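PDB 7DG2: Non-structural maintenance of chromosomes element 4 from Xenopus laevis, which belongs to the SMC5-SMC6 complex, where it binds the Nse1 and Nse3 subunits, and probably supports DNA repair by homologous recombination. Local coordinates for the interface of chains B and A and the interface of chains C and A. Numbering follows the deposited sequence. Chains: chain A, Non-structural maintenance of chromosomes element 4; chain B, Non-structural maintenance of chromosomes element 1 homolog; chain C, MAGE domain-containing protein.

Contact 1: the interface of chains B and A. Residues chain B 81-84, 168-169, 172; chain A 71-73.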
ATOM      1  N   ASN B  81      -1.563  -5.715  11.451  1.00 14.36           N
ATOM      2  CA  ASN B  81      -1.413  -7.153  11.483  1.00 15.85           C
ATOM      3  C   ASN B  81      -1.239  -7.622  12.923  1.00 16.93           C
ATOM      4  O   ASN B  81      -0.686  -6.911  13.765  1.00 19.85           O
ATOM      5  CB  ASN B  81      -0.209  -7.559  10.641  1.00 13.73           C
ATOM      6  CG  ASN B  81       0.012  -9.038  10.649  1.00 17.68           C
ATOM      7  OD1 ASN B  81      -0.935  -9.806  10.504  1.00 18.78           O
ATOM      8  ND2 ASN B  81       1.258  -9.456  10.844  1.00 16.35           N
ATOM      9  N   ARG B  82      -1.720  -8.829  13.210  1.00 16.49           N
ATOM     10  CA  ARG B  82      -1.744  -9.291  14.592  1.00 18.17           C
ATOM     11  C   ARG B  82      -1.136 -10.680  14.768  1.00 21.41           C
ATOM     12  O   ARG B  82      -1.327 -11.295  15.823  1.00 26.85           O
ATOM     13  CB  ARG B  82      -3.178  -9.244  15.134  1.00 18.04           C
ATOM     14  CG  ARG B  82      -3.579  -7.833  15.631  1.00 27.88           C
ATOM     15  CD  ARG B  82      -2.764  -7.516  16.886  1.00 29.07           C
ATOM     16  NE  ARG B  82      -2.725  -6.115  17.327  1.00 29.98           N
ATOM     17  CZ  ARG B  82      -1.746  -5.255  17.029  1.00 28.96           C
ATOM     18  NH1 ARG B  82      -0.731  -5.627  16.244  1.00 18.94           N
ATOM     19  NH2 ARG B  82      -1.777  -4.016  17.523  1.00 26.70           N
ATOM     20  N   VAL B  83      -0.386 -11.189  13.788  1.00 16.35           N
ATOM     21  CA  VAL B  83       0.204 -12.519  13.916  1.00 18.84           C
ATOM     22  C   VAL B  83       1.596 -12.549  13.298  1.00 20.99           C
ATOM     23  O   VAL B  83       1.903 -11.824  12.346  1.00 18.62           O
ATOM     24  CB  VAL B  83      -0.701 -13.610  13.286  1.00 20.17           C
ATOM     25  CG1 VAL B  83      -0.670 -13.518  11.768  1.00 19.11           C
ATOM     26  CG2 VAL B  83      -0.292 -14.997  13.763  1.00 22.70           C
ATOM     27  N   GLU B  84       2.455 -13.396  13.857  1.00 20.48           N
ATOM     28  CA  GLU B  84       3.784 -13.630  13.307  1.00 20.85           C
ATOM     29  C   GLU B  84       3.831 -15.095  12.889  1.00 23.34           C
ATOM     30  O   GLU B  84       3.818 -15.980  13.748  1.00 25.36           O
ATOM     31  CB  GLU B  84       4.869 -13.289  14.340  1.00 24.00           C
ATOM     32  CG  GLU B  84       4.660 -11.905  14.999  1.00 27.32           C
ATOM     33  CD  GLU B  84       5.501 -11.663  16.261  1.00 35.71           C
ATOM     34  OE1 GLU B  84       6.723 -11.434  16.142  1.00 33.05           O
ATOM     35  OE2 GLU B  84       4.925 -11.687  17.373  1.00 39.73           O
ATOM     36  N   GLU B 168       0.881  -0.898  15.853  1.00 16.19           N
ATOM     37  CA  GLU B 168       1.012  -2.291  15.432  1.00 17.01           C
ATOM     38  C   GLU B 168       1.981  -3.073  16.317  1.00 17.19           C
ATOM     39  O   GLU B 168       1.752  -4.257  16.601  1.00 17.87           O
ATOM     40  CB  GLU B 168       1.464  -2.368  13.980  1.00 14.87           C
ATOM     41  CG  GLU B 168       1.431  -3.799  13.455  1.00 17.14           C
ATOM     42  CD  GLU B 168       1.665  -3.855  11.968  1.00 19.05           C
ATOM     43  OE1 GLU B 168       2.845  -3.855  11.552  1.00 18.12           O
ATOM     44  OE2 GLU B 168       0.663  -3.867  11.221  1.00 19.79           O
ATOM     45  N   LEU B 169       3.071  -2.441  16.751  1.00 17.37           N
ATOM     46  CA  LEU B 169       4.146  -3.132  17.455  1.00 18.95           C
ATOM     47  C   LEU B 169       4.080  -2.973  18.970  1.00 20.35           C
ATOM     48  O   LEU B 169       5.027  -3.371  19.655  1.00 22.19           O
ATOM     49  CB  LEU B 169       5.514  -2.648  16.958  1.00 16.76           C
ATOM     50  CG  LEU B 169       5.846  -2.976  15.497  1.00 21.21           C
ATOM     51  CD1 LEU B 169       7.305  -2.635  15.198  1.00 21.34           C
ATOM     52  CD2 LEU B 169       5.609  -4.417  15.222  1.00 21.16           C
ATOM     53  N   TYR B 172       4.585  -6.327  20.687  1.00 24.33           N
ATOM     54  CA  TYR B 172       5.901  -6.810  20.294  1.00 20.12           C
ATOM     55  C   TYR B 172       7.002  -6.089  21.070  1.00 23.45           C
ATOM     56  O   TYR B 172       7.927  -6.718  21.596  1.00 24.83           O
ATOM     57  CB  TYR B 172       6.075  -6.622  18.790  1.00 23.29           C
ATOM     58  CG  TYR B 172       7.434  -6.973  18.282  1.00 21.78           C
ATOM     59  CD1 TYR B 172       7.743  -8.274  17.906  1.00 25.33           C
ATOM     60  CD2 TYR B 172       8.420  -6.005  18.181  1.00 23.52           C
ATOM     61  CE1 TYR B 172       8.999  -8.592  17.437  1.00 28.32           C
ATOM     62  CE2 TYR B 172       9.671  -6.313  17.721  1.00 25.49           C
ATOM     63  CZ  TYR B 172       9.957  -7.606  17.346  1.00 32.40           C
ATOM     64  OH  TYR B 172      11.214  -7.894  16.885  1.00 30.34           O
TER
ATOM     65  N   MET A  71       4.305  -4.358   9.361  1.00 13.04           N
ATOM     66  CA  MET A  71       5.665  -4.599   9.833  1.00 13.82           C
ATOM     67  C   MET A  71       5.749  -5.800  10.764  1.00 15.99           C
ATOM     68  O   MET A  71       6.616  -6.660  10.589  1.00 16.89           O
ATOM     69  CB  MET A  71       6.188  -3.332  10.540  1.00 15.73           C
ATOM     70  CG  MET A  71       7.635  -3.407  10.996  1.00 16.41           C
ATOM     71  SD  MET A  71       8.773  -3.616   9.615  1.00 18.50           S
ATOM     72  CE  MET A  71       8.756  -2.014   8.806  1.00 17.89           C
ATOM     73  N   LEU A  72       4.858  -5.885  11.752  1.00 14.67           N
ATOM     74  CA  LEU A  72       4.836  -7.025  12.662  1.00 14.25           C
ATOM     75  C   LEU A  72       4.724  -8.331  11.883  1.00 19.84           C
ATOM     76  O   LEU A  72       3.870  -8.467  11.001  1.00 20.40           O
ATOM     77  CB  LEU A  72       3.655  -6.897  13.628  1.00 18.38           C
ATOM     78  CG  LEU A  72       3.429  -8.108  14.541  1.00 21.40           C
ATOM     79  CD1 LEU A  72       4.518  -8.152  15.602  1.00 21.68           C
ATOM     80  CD2 LEU A  72       2.047  -8.072  15.191  1.00 23.45           C
ATOM     81  N   GLY A  73       5.593  -9.296  12.203  1.00 17.41           N
ATOM     82  CA  GLY A  73       5.539 -10.579  11.525  1.00 19.58           C
ATOM     83  C   GLY A  73       6.250 -10.631  10.192  1.00 19.83           C
ATOM     84  O   GLY A  73       6.309 -11.707   9.577  1.00 19.12           O
TER
HETATM   85  O   HOH W   1       7.755  -9.436  13.745  1.00 30.10           O
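A loop segment of the Nse4 fragment plugs A:Leu72 into a groove of Nse1, between helix 163-176 on one wall and strand 75-81 with the loop that follows it on the other. A:Leu72 buries 144 Å² here, far more than any neighbour. Its backbone is held at both ends. On the helix wall, B:Glu168 has CG anti to the backbone N (chi1 -172°) and an extended chain, which carries its carboxylate to two successive amides of chain A. OE1 of B:Glu168 accepts from the N of A:Met71 at 2.7 Å through its syn lone pair, whereas the N of A:Leu72, at 2.9 Å from the same OE1, comes from above the carboxylate plane. The second oxygen, OE2 of B:Glu168, takes the backbone N of B:Asn81 at 2.9 Å, so both oxygens are engaged and the strand helps to fix the carboxylate's rotation. Across the groove, the side-chain amide ND2 of B:Asn81 donates to the carbonyl O of A:Leu72 at 2.8 Å; that oxygen lies in the amide plane, but the donor stands above the carbonyl plane. ND2 also bonds to the O of B:Val83, which steadies the amide from its own chain. The guanidinium NH1 of B:Arg82 bridges the carbonyls of B:Asn81 and B:Glu168 and thereby ties the two walls together behind the leucine. CG of A:Leu72 is anti to its backbone N (chi1 174°), and the isobutyl group spreads into the groove. The A:Leu72 and B:Leu169 side chains slide past each other in opposite directions, with CB of A:Leu72 3.5 Å from CD2 of B:Leu169. The A:Leu72 side chain crosses that of B:Glu84 at about a right angle, its CD1 against CG and the carboxylate carbon CD, and CD1 also meets CB and the ring of B:Tyr172. CD2 turns instead to the backbone O of B:Asn81 and NH1 of B:Arg82. Next to the leucine, A:Gly73 N bonds to a water at 2.7 Å, and the water lies 3.3 Å from OE1 of B:Glu84.

Contact 2: the interface of chains C and A. Residues chain C 104, 124, 127-128; chain A 9, 12-13, 16-17, 20, 51.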
ATOM      1  N   VAL C 104      -0.884   5.411 -20.576  1.00 17.29           N
ATOM      2  CA  VAL C 104      -0.428   6.029 -21.817  1.00 18.93           C
ATOM      3  C   VAL C 104       0.084   4.964 -22.780  1.00 19.48           C
ATOM      4  O   VAL C 104      -0.193   5.008 -23.986  1.00 18.99           O
ATOM      5  CB  VAL C 104       0.645   7.085 -21.500  1.00 20.34           C
ATOM      6  CG1 VAL C 104       1.338   7.548 -22.769  1.00 21.50           C
ATOM      7  CG2 VAL C 104       0.019   8.256 -20.770  1.00 22.64           C
ATOM      8  N   MET C 124       7.068   7.954 -28.566  1.00 29.39           N
ATOM      9  CA  MET C 124       6.001   8.682 -27.884  1.00 27.24           C
ATOM     10  C   MET C 124       6.460   9.185 -26.520  1.00 29.79           C
ATOM     11  O   MET C 124       6.306  10.368 -26.199  1.00 27.75           O
ATOM     12  CB  MET C 124       4.765   7.785 -27.735  1.00 29.93           C
ATOM     13  CG  MET C 124       3.620   8.416 -26.927  1.00 28.79           C
ATOM     14  SD  MET C 124       2.163   7.347 -26.761  1.00 29.01           S
ATOM     15  CE  MET C 124       2.838   6.054 -25.717  1.00 27.16           C
ATOM     16  N   ARG C 127       8.493  12.459 -25.977  1.00 31.80           N
ATOM     17  CA  ARG C 127       7.781  13.731 -25.931  1.00 30.70           C
ATOM     18  C   ARG C 127       7.207  14.018 -24.549  1.00 33.86           C
ATOM     19  O   ARG C 127       6.880  15.172 -24.251  1.00 32.09           O
ATOM     20  CB  ARG C 127       6.677  13.754 -26.989  1.00 32.48           C
ATOM     21  CG  ARG C 127       7.216  13.672 -28.411  1.00 32.80           C
ATOM     22  CD  ARG C 127       6.155  13.998 -29.452  1.00 35.87           C
ATOM     23  NE  ARG C 127       5.086  13.003 -29.493  1.00 30.22           N
ATOM     24  CZ  ARG C 127       5.183  11.827 -30.105  1.00 34.11           C
ATOM     25  NH1 ARG C 127       4.160  10.980 -30.091  1.00 33.54           N
ATOM     26  NH2 ARG C 127       6.303  11.493 -30.739  1.00 36.86           N
ATOM     27  N   LEU C 128       7.077  13.000 -23.703  1.00 30.75           N
ATOM     28  CA  LEU C 128       6.711  13.184 -22.308  1.00 29.12           C
ATOM     29  C   LEU C 128       7.937  13.269 -21.405  1.00 31.58           C
ATOM     30  O   LEU C 128       7.812  13.123 -20.183  1.00 31.62           O
ATOM     31  CB  LEU C 128       5.778  12.053 -21.861  1.00 29.00           C
ATOM     32  CG  LEU C 128       4.565  11.864 -22.774  1.00 27.00           C
ATOM     33  CD1 LEU C 128       3.719  10.672 -22.334  1.00 27.78           C
ATOM     34  CD2 LEU C 128       3.714  13.126 -22.802  1.00 27.44           C
TER
ATOM     35  N   PRO A   9      -0.373   9.902 -32.422  1.00 31.32           N
ATOM     36  CA  PRO A   9       0.310   9.912 -31.116  1.00 30.84           C
ATOM     37  C   PRO A   9       0.933  11.245 -30.762  1.00 32.05           C
ATOM     38  O   PRO A   9       1.194  11.485 -29.578  1.00 30.53           O
ATOM     39  CB  PRO A   9       1.391   8.833 -31.268  1.00 32.06           C
ATOM     40  CG  PRO A   9       0.952   8.001 -32.429  1.00 29.87           C
ATOM     41  CD  PRO A   9       0.226   8.930 -33.350  1.00 31.72           C
ATOM     42  N   PHE A  12      -1.706  13.274 -29.298  1.00 28.17           N
ATOM     43  CA  PHE A  12      -1.963  12.655 -28.002  1.00 28.20           C
ATOM     44  C   PHE A  12      -1.002  13.168 -26.937  1.00 27.81           C
ATOM     45  O   PHE A  12      -1.431  13.560 -25.848  1.00 25.36           O
ATOM     46  CB  PHE A  12      -1.871  11.136 -28.140  1.00 28.06           C
ATOM     47  CG  PHE A  12      -2.224  10.368 -26.888  1.00 24.32           C
ATOM     48  CD1 PHE A  12      -3.397  10.623 -26.198  1.00 25.40           C
ATOM     49  CD2 PHE A  12      -1.407   9.333 -26.452  1.00 23.90           C
ATOM     50  CE1 PHE A  12      -3.731   9.890 -25.065  1.00 23.76           C
ATOM     51  CE2 PHE A  12      -1.728   8.592 -25.323  1.00 23.22           C
ATOM     52  CZ  PHE A  12      -2.895   8.875 -24.623  1.00 21.88           C
ATOM     53  N   THR A  13       0.308  13.181 -27.221  1.00 25.32           N
ATOM     54  CA  THR A  13       1.220  13.639 -26.175  1.00 25.25           C
ATOM     55  C   THR A  13       1.062  15.129 -25.916  1.00 28.66           C
ATOM     56  O   THR A  13       1.240  15.578 -24.780  1.00 27.21           O
ATOM     57  CB  THR A  13       2.682  13.329 -26.499  1.00 27.53           C
ATOM     58  OG1 THR A  13       3.014  13.828 -27.798  1.00 28.51           O
ATOM     59  CG2 THR A  13       2.952  11.827 -26.419  1.00 26.29           C
ATOM     60  N   LEU A  16      -1.802  15.246 -23.527  1.00 23.51           N
ATOM     61  CA  LEU A  16      -1.409  14.749 -22.210  1.00 22.66           C
ATOM     62  C   LEU A  16      -0.650  15.818 -21.436  1.00 26.28           C
ATOM     63  O   LEU A  16      -0.906  16.040 -20.247  1.00 27.02           O
ATOM     64  CB  LEU A  16      -0.560  13.481 -22.343  1.00 22.66           C
ATOM     65  CG  LEU A  16      -1.288  12.200 -22.763  1.00 23.92           C
ATOM     66  CD1 LEU A  16      -0.298  11.120 -23.247  1.00 21.24           C
ATOM     67  CD2 LEU A  16      -2.111  11.677 -21.601  1.00 21.04           C
ATOM     68  N   LEU A  17       0.305  16.480 -22.092  1.00 25.61           N
ATOM     69  CA  LEU A  17       1.095  17.502 -21.409  1.00 28.47           C
ATOM     70  C   LEU A  17       0.218  18.642 -20.917  1.00 28.92           C
ATOM     71  O   LEU A  17       0.427  19.160 -19.814  1.00 29.74           O
ATOM     72  CB  LEU A  17       2.191  18.033 -22.332  1.00 26.61           C
ATOM     73  CG  LEU A  17       3.299  17.026 -22.658  1.00 28.87           C
ATOM     74  CD1 LEU A  17       4.132  17.503 -23.835  1.00 30.23           C
ATOM     75  CD2 LEU A  17       4.168  16.794 -21.436  1.00 30.75           C
ATOM     76  N   MET A  20      -1.549  17.446 -17.921  1.00 29.99           N
ATOM     77  CA  MET A  20      -0.596  17.328 -16.830  1.00 32.49           C
ATOM     78  C   MET A  20      -0.140  18.678 -16.295  1.00 37.56           C
ATOM     79  O   MET A  20       0.448  18.731 -15.210  1.00 40.75           O
ATOM     80  CB  MET A  20       0.607  16.510 -17.290  1.00 31.19           C
ATOM     81  CG  MET A  20       0.294  15.029 -17.376  1.00 30.31           C
ATOM     82  SD  MET A  20       1.671  14.029 -17.922  1.00 44.02           S
ATOM     83  CE  MET A  20       1.756  14.460 -19.632  1.00 32.72           C
ATOM     84  N   TRP A  51       2.688  13.514 -13.117  1.00 28.06           N
ATOM     85  CA  TRP A  51       2.385  12.099 -13.319  1.00 28.25           C
ATOM     86  C   TRP A  51       1.375  11.591 -12.299  1.00 25.31           C
ATOM     87  O   TRP A  51       0.547  10.730 -12.624  1.00 25.14           O
ATOM     88  CB  TRP A  51       3.674  11.271 -13.279  1.00 28.82           C
ATOM     89  CG  TRP A  51       4.496  11.454 -14.515  1.00 28.59           C
ATOM     90  CD1 TRP A  51       5.614  12.231 -14.656  1.00 31.05           C
ATOM     91  CD2 TRP A  51       4.243  10.879 -15.803  1.00 30.63           C
ATOM     92  NE1 TRP A  51       6.076  12.160 -15.946  1.00 31.88           N
ATOM     93  CE2 TRP A  51       5.252  11.339 -16.671  1.00 29.83           C
ATOM     94  CE3 TRP A  51       3.265  10.010 -16.304  1.00 25.75           C
ATOM     95  CZ2 TRP A  51       5.310  10.965 -18.013  1.00 29.61           C
ATOM     96  CZ3 TRP A  51       3.325   9.640 -17.640  1.00 28.29           C
ATOM     97  CH2 TRP A  51       4.342  10.115 -18.477  1.00 28.69           C
TER
HETATM   98  O   HOH W   2       8.414  13.282 -17.392  1.00 33.21           O
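With its hydroxyl OG1 between the backbone N and the carbonyl carbon (chi1 53°), A:Thr13 turns this oxygen toward C:Arg127, whose chain bends at chi3 (-66°), its side chain crossing that of the threonine at about a right angle. The two residues lie where helix 9-20 of Nse4, in the family's Nse3-MAGE-binding segment, docks on the MAGE homology domain of chain C. NE of C:Arg127 donates to OG1 of A:Thr13 at 2.8 Å in a nearly straight bond (162° at H), with the hydroxyl at the guanidinium edge and in its plane. NH1 of C:Arg127 reaches the carbonyl O of A:Pro9, one turn earlier, at 3.1 Å; it comes in far above that carbonyl plane. The guanidinium thus reaches the A:Thr13 hydroxyl and, less well aligned, the carbonyl of A:Pro9 at the start of the helix, while the O of C:Met124 lies over one of its faces. The other branch of A:Thr13, the methyl CG2, faces CG of C:Met124 at 3.5 Å, and SD of C:Met124 comes nearest to CD2 of A:Phe12, their side chains crossing at a slant. C:Leu128 inserts its isobutyl group among several chain A residues: CD2 touches CB of A:Thr13 at 3.8 Å and also meets A:Leu17 and the CE methyl of A:Met20. CD1 of C:Leu128 points instead to CH2 of A:Trp51, 3.9 Å away, and the two side chains cross at about a right angle. Further along, A:Leu16 and C:Val104 meet tip to tip, with CD1 at 3.8 Å from CG2; the same CD1 sits over one face of the A:Phe12 ring, offset toward its rim. Backbone O of C:Leu128 and the indole NE1 of A:Trp51 share a water, which lies at the edge of the indole and in its plane.

About 43 Å separates the C-alpha centres of contact 1 and contact 2, and the two have no residue in common. They share only chain A, with helix 9-20 and A:Trp51 of helix 50-59 at contact 2 and a loop near the C-terminal end of the fragment at contact 1. Nse4 therefore spans both partners; in these two contacts it meets the MAGE protein through helices and Nse1 through a loop. Such a path agrees with an Nse4 shaped by the Nse1-Nse3 dimer, and fixing the chain at two distant points probably helps to hold the three subunits together.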